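Local structure of FtsZ-like protein of unknown function (Nostoc punctiforme, 3C8L) at residues Q20-A25 with E107-I112; I56-A61 with A113-L118. The protein is of unknown function but is FtsZ-like and assembles as four copies of its chain. One frame throughout, in Å; residues are numbered along the deposited sequence.

Interaction 1: Q20-A25 with E107-I112; sequences QEPTIA and EMLIAI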
# COMPACT_ATOMS: atom_id res chain seq x y z
N GLN A 20 14.29 -15.03 -9.56
CA GLN A 20 14.06 -16.47 -9.65
C GLN A 20 12.91 -17.02 -8.80
O GLN A 20 12.72 -18.24 -8.76
CB GLN A 20 15.35 -17.26 -9.33
CG GLN A 20 16.54 -16.88 -10.16
CD GLN A 20 17.75 -17.75 -9.89
OE1 GLN A 20 17.85 -18.40 -8.83
NE2 GLN A 20 18.68 -17.76 -10.84
N GLU A 21 12.14 -16.17 -8.09
CA GLU A 21 11.03 -16.70 -7.27
C GLU A 21 9.68 -16.01 -7.48
O GLU A 21 9.19 -15.29 -6.61
CB GLU A 21 11.38 -16.75 -5.78
CG GLU A 21 12.40 -17.85 -5.40
CD GLU A 21 11.88 -19.27 -5.48
OE1 GLU A 21 10.66 -19.48 -5.56
OE2 GLU A 21 12.71 -20.22 -5.42
N PRO A 22 9.05 -16.25 -8.64
CA PRO A 22 7.72 -15.69 -8.85
C PRO A 22 6.72 -16.14 -7.78
O PRO A 22 5.77 -15.42 -7.51
CB PRO A 22 7.35 -16.16 -10.27
CG PRO A 22 8.33 -17.18 -10.62
CD PRO A 22 9.53 -17.02 -9.81
N THR A 23 6.90 -17.32 -7.19
CA THR A 23 6.02 -17.74 -6.12
C THR A 23 6.02 -16.73 -4.95
O THR A 23 4.97 -16.45 -4.38
CB THR A 23 6.43 -19.13 -5.55
OG1 THR A 23 6.33 -20.10 -6.58
CG2 THR A 23 5.47 -19.55 -4.43
N ILE A 24 7.19 -16.21 -4.59
CA ILE A 24 7.36 -15.24 -3.51
C ILE A 24 6.62 -13.94 -3.87
O ILE A 24 5.91 -13.37 -3.05
CB ILE A 24 8.87 -14.98 -3.26
CG1 ILE A 24 9.51 -16.23 -2.63
CG2 ILE A 24 9.08 -13.77 -2.36
CD1 ILE A 24 10.98 -16.10 -2.33
N ALA A 25 6.82 -13.48 -5.09
CA ALA A 25 6.13 -12.26 -5.54
C ALA A 25 4.61 -12.47 -5.46
O ALA A 25 3.87 -11.61 -4.95
CB ALA A 25 6.56 -11.90 -6.96
N GLU A 107 17.16 -9.84 -12.14
CA GLU A 107 15.77 -9.46 -12.23
C GLU A 107 15.02 -9.35 -10.90
O GLU A 107 15.32 -10.06 -9.93
CB GLU A 107 15.02 -10.53 -13.04
CG GLU A 107 15.50 -10.71 -14.48
CD GLU A 107 14.76 -11.76 -15.26
OE1 GLU A 107 13.99 -12.52 -14.69
OE2 GLU A 107 14.97 -11.82 -16.50
N MSE A 108 14.15 -8.35 -10.82
CA MSE A 108 13.22 -8.22 -9.69
C MSE A 108 11.89 -8.53 -10.36
O MSE A 108 11.59 -7.98 -11.42
CB MSE A 108 13.14 -6.85 -9.01
CG MSE A 108 14.34 -6.44 -8.24
SE MSE A 108 13.89 -5.00 -7.01
CE MSE A 108 13.88 -3.64 -8.28
N LEU A 109 11.10 -9.39 -9.73
CA LEU A 109 9.82 -9.81 -10.26
C LEU A 109 8.68 -9.21 -9.46
O LEU A 109 8.63 -9.33 -8.22
CB LEU A 109 9.71 -11.34 -10.23
CG LEU A 109 10.90 -12.11 -10.84
CD1 LEU A 109 10.64 -13.63 -10.76
CD2 LEU A 109 11.18 -11.68 -12.27
N ILE A 110 7.73 -8.61 -10.18
CA ILE A 110 6.59 -7.97 -9.57
C ILE A 110 5.30 -8.66 -10.01
O ILE A 110 5.04 -8.83 -11.20
CB ILE A 110 6.54 -6.46 -9.91
CG1 ILE A 110 7.85 -5.77 -9.53
CG2 ILE A 110 5.34 -5.86 -9.19
CD1 ILE A 110 7.93 -4.33 -9.96
N ALA A 111 4.52 -9.13 -9.02
CA ALA A 111 3.25 -9.76 -9.23
C ALA A 111 2.11 -8.87 -8.77
O ALA A 111 2.28 -8.06 -7.86
CB ALA A 111 3.14 -11.09 -8.39
N ILE A 112 0.97 -9.08 -9.41
CA ILE A 112 -0.29 -8.48 -9.05
C ILE A 112 -1.25 -9.60 -8.65
O ILE A 112 -1.27 -10.65 -9.29
CB ILE A 112 -0.90 -7.73 -10.24
CG1 ILE A 112 -0.03 -6.53 -10.58
CG2 ILE A 112 -2.36 -7.30 -9.96
CD1 ILE A 112 -0.39 -5.94 -11.86
O HOH W 1 14.02 -14.21 -12.41
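Two hydrogen bonds grip OE1 of Glu107: one comes from a bridging water, the other joins it to Tyr64 OH. The water stands 2.8 Å from Glu107 OE1 and donates a hydrogen bond to it, while it accepts the backbone N-H of Gln20, whose N is 3.0 Å away. This water bridge links the turn ahead of helix 22-34 to the beginning of strand 107-120, and the rest of the contact is helix-on-sheet packing, the first turn of the helix lying on one face of a mixed, mainly antiparallel sheet. Glu21 takes the N-cap position, where its O accepts weak hydrogen bonds from the N atoms of Ile24 and Ala25. Glu21 has two partners of its own: its N is hydrogen-bonded to Asp16 OD2, and its OE1 makes a salt bridge with Arg69 NH1.

Beyond the water, no direct hydrogen bond crosses, and small apolar groups take over. Leu109 sets CG anti to its carbonyl carbon (chi1 -50°) and CD1 anti to CA (chi2 -179°), so the straight chain delivers CD1 to the turn. There CD1 lies 3.7 Å from Pro22 CD and 4.0 Å from Glu21 N, with the leucine and the proline ring side by side and pointing the same way. Further along, Ala25 points its methyl at the strand, and its CB rests 3.5 Å from Leu109 O. Such short side chains let the helix come close, the CA atoms of Ala25 and Ala111 being 5.3 Å apart. On the opposite face of the strand Ile110 packs against Ile112 of the second subunit. The two alanines finish the contact methyl to methyl, Ala25 CB at 3.8 Å from Ala111 CB, which also lies 3.6 Å from Ala25 O.

Interaction 2: I56-A61 with A113-L118; sequences IEVQVA and AAVTVL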
# COMPACT_ATOMS: atom_id res chain seq x y z
N ILE A 56 -13.49 -17.81 -2.45
CA ILE A 56 -12.44 -16.85 -2.69
C ILE A 56 -11.66 -17.26 -3.94
O ILE A 56 -11.04 -18.31 -3.98
CB ILE A 56 -11.49 -16.70 -1.49
CG1 ILE A 56 -12.30 -16.42 -0.20
CG2 ILE A 56 -10.49 -15.57 -1.78
CD1 ILE A 56 -11.43 -16.30 1.06
N GLU A 57 -11.68 -16.42 -4.96
CA GLU A 57 -10.95 -16.66 -6.19
C GLU A 57 -9.77 -15.69 -6.25
O GLU A 57 -9.96 -14.47 -6.09
CB GLU A 57 -11.83 -16.43 -7.42
CG GLU A 57 -12.98 -17.39 -7.60
CD GLU A 57 -13.83 -16.97 -8.84
OE1 GLU A 57 -13.45 -16.02 -9.57
OE2 GLU A 57 -14.85 -17.57 -9.00
N VAL A 58 -8.60 -16.21 -6.57
CA VAL A 58 -7.39 -15.42 -6.66
C VAL A 58 -6.90 -15.42 -8.10
O VAL A 58 -6.78 -16.49 -8.70
CB VAL A 58 -6.29 -15.96 -5.73
CG1 VAL A 58 -5.04 -15.08 -5.80
CG2 VAL A 58 -6.79 -16.05 -4.30
N GLN A 59 -6.66 -14.22 -8.65
CA GLN A 59 -6.12 -14.05 -9.99
C GLN A 59 -4.76 -13.37 -9.84
O GLN A 59 -4.69 -12.26 -9.29
CB GLN A 59 -7.05 -13.14 -10.81
CG GLN A 59 -6.57 -12.90 -12.23
CD GLN A 59 -7.30 -11.76 -12.95
OE1 GLN A 59 -8.21 -11.14 -12.41
NE2 GLN A 59 -6.89 -11.51 -14.19
N VAL A 60 -3.69 -14.07 -10.26
CA VAL A 60 -2.34 -13.53 -10.21
C VAL A 60 -1.73 -13.35 -11.59
O VAL A 60 -1.91 -14.21 -12.46
CB VAL A 60 -1.40 -14.47 -9.39
CG1 VAL A 60 0.09 -14.14 -9.61
CG2 VAL A 60 -1.75 -14.39 -7.89
N ALA A 61 -1.06 -12.22 -11.81
CA ALA A 61 -0.30 -11.95 -13.03
C ALA A 61 1.13 -11.68 -12.58
O ALA A 61 1.37 -10.86 -11.68
CB ALA A 61 -0.89 -10.83 -13.85
N ALA A 113 -2.03 -9.38 -7.59
CA ALA A 113 -3.07 -10.31 -7.18
C ALA A 113 -4.40 -9.56 -7.03
O ALA A 113 -4.44 -8.45 -6.51
CB ALA A 113 -2.76 -11.06 -5.85
N ALA A 114 -5.47 -10.17 -7.54
CA ALA A 114 -6.83 -9.75 -7.32
C ALA A 114 -7.50 -10.90 -6.56
O ALA A 114 -7.55 -12.02 -7.06
CB ALA A 114 -7.59 -9.44 -8.60
N VAL A 115 -7.97 -10.62 -5.34
CA VAL A 115 -8.63 -11.58 -4.48
C VAL A 115 -10.10 -11.18 -4.48
O VAL A 115 -10.47 -10.11 -4.01
CB VAL A 115 -8.05 -11.54 -3.04
CG1 VAL A 115 -8.83 -12.47 -2.11
CG2 VAL A 115 -6.54 -11.87 -3.06
N THR A 116 -10.95 -12.07 -5.02
CA THR A 116 -12.37 -11.79 -5.13
C THR A 116 -13.16 -12.69 -4.19
O THR A 116 -12.96 -13.92 -4.18
CB THR A 116 -12.87 -12.02 -6.57
OG1 THR A 116 -12.13 -11.17 -7.46
CG2 THR A 116 -14.35 -11.67 -6.68
N VAL A 117 -14.05 -12.09 -3.40
CA VAL A 117 -14.94 -12.83 -2.54
C VAL A 117 -16.27 -12.90 -3.29
O VAL A 117 -16.79 -11.87 -3.76
CB VAL A 117 -15.16 -12.14 -1.20
CG1 VAL A 117 -16.26 -12.87 -0.42
CG2 VAL A 117 -13.83 -12.09 -0.43
N LEU A 118 -16.79 -14.11 -3.44
CA LEU A 118 -18.05 -14.36 -4.14
C LEU A 118 -19.02 -15.17 -3.29
O LEU A 118 -18.61 -15.79 -2.31
CB LEU A 118 -17.84 -15.12 -5.45
CG LEU A 118 -16.80 -14.52 -6.39
CD1 LEU A 118 -15.43 -15.18 -6.20
CD2 LEU A 118 -17.20 -14.62 -7.84
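The side chain of Glu57 crosses that of Leu118, on the adjacent strand, at about a right angle. With CG anti to the carbonyl carbon (chi1 -66°) and the chain extended beyond, its CB is 4.0 Å from Leu118 CD1. CG and CD then close on that same methyl, Glu57 CD at 3.6 Å from Leu118 CD1. At the tip OE1 stays 4.0 Å from Leu118 CD1, while OE2 lies 3.7 Å from that methyl and makes the salt bridge with Arg4 NE. An alanine here, without CG and the carboxylate, would probably leave Leu118 less well covered and Arg4 without this salt bridge.

Beneath this the two strands form an antiparallel ladder. Glu57 pairs with Thr116 and Gln59 with Ala114, each hydrogen-bonded both ways; the straightest bond, Thr116 N to Glu57 O, is 2.8 Å long with 176° at the hydrogen. On the other face Ile56 and Val115 lie side by side, Ile56 CG2 touching Val115 CG1 at 3.5 Å, and Val60 CG2 meets Ala113 CB. Helix 22-34 covers that face through Ala26, Ala29 and Val30, while strand 55-62 has strand 81-94 as its parallel neighbour and strand 4-16 adjoins strand 107-120.

In the fold
Interactions 1 and 2 share strand 107-120 and lie end to end along it, their centres about 17 Å apart. A probable hydrogen bond joins them, Ile112 N to Ala61 O at 2.9 Å. Both are buried, but interaction 2 is nearer the centre of the chain, whereas interaction 1 reaches an exposed residue, Gln20, at its outer end. The chemistry follows the place: strand meets strand at 56-61 and 113-118 through direct backbone hydrogen bonds, while helix meets strand at 20-25 and 107-112 through apolar side-chain contacts and one bridging water. Helix 22-34 serves both, its first turn in interaction 1 and later residues over interaction 2, and the second subunit touches each.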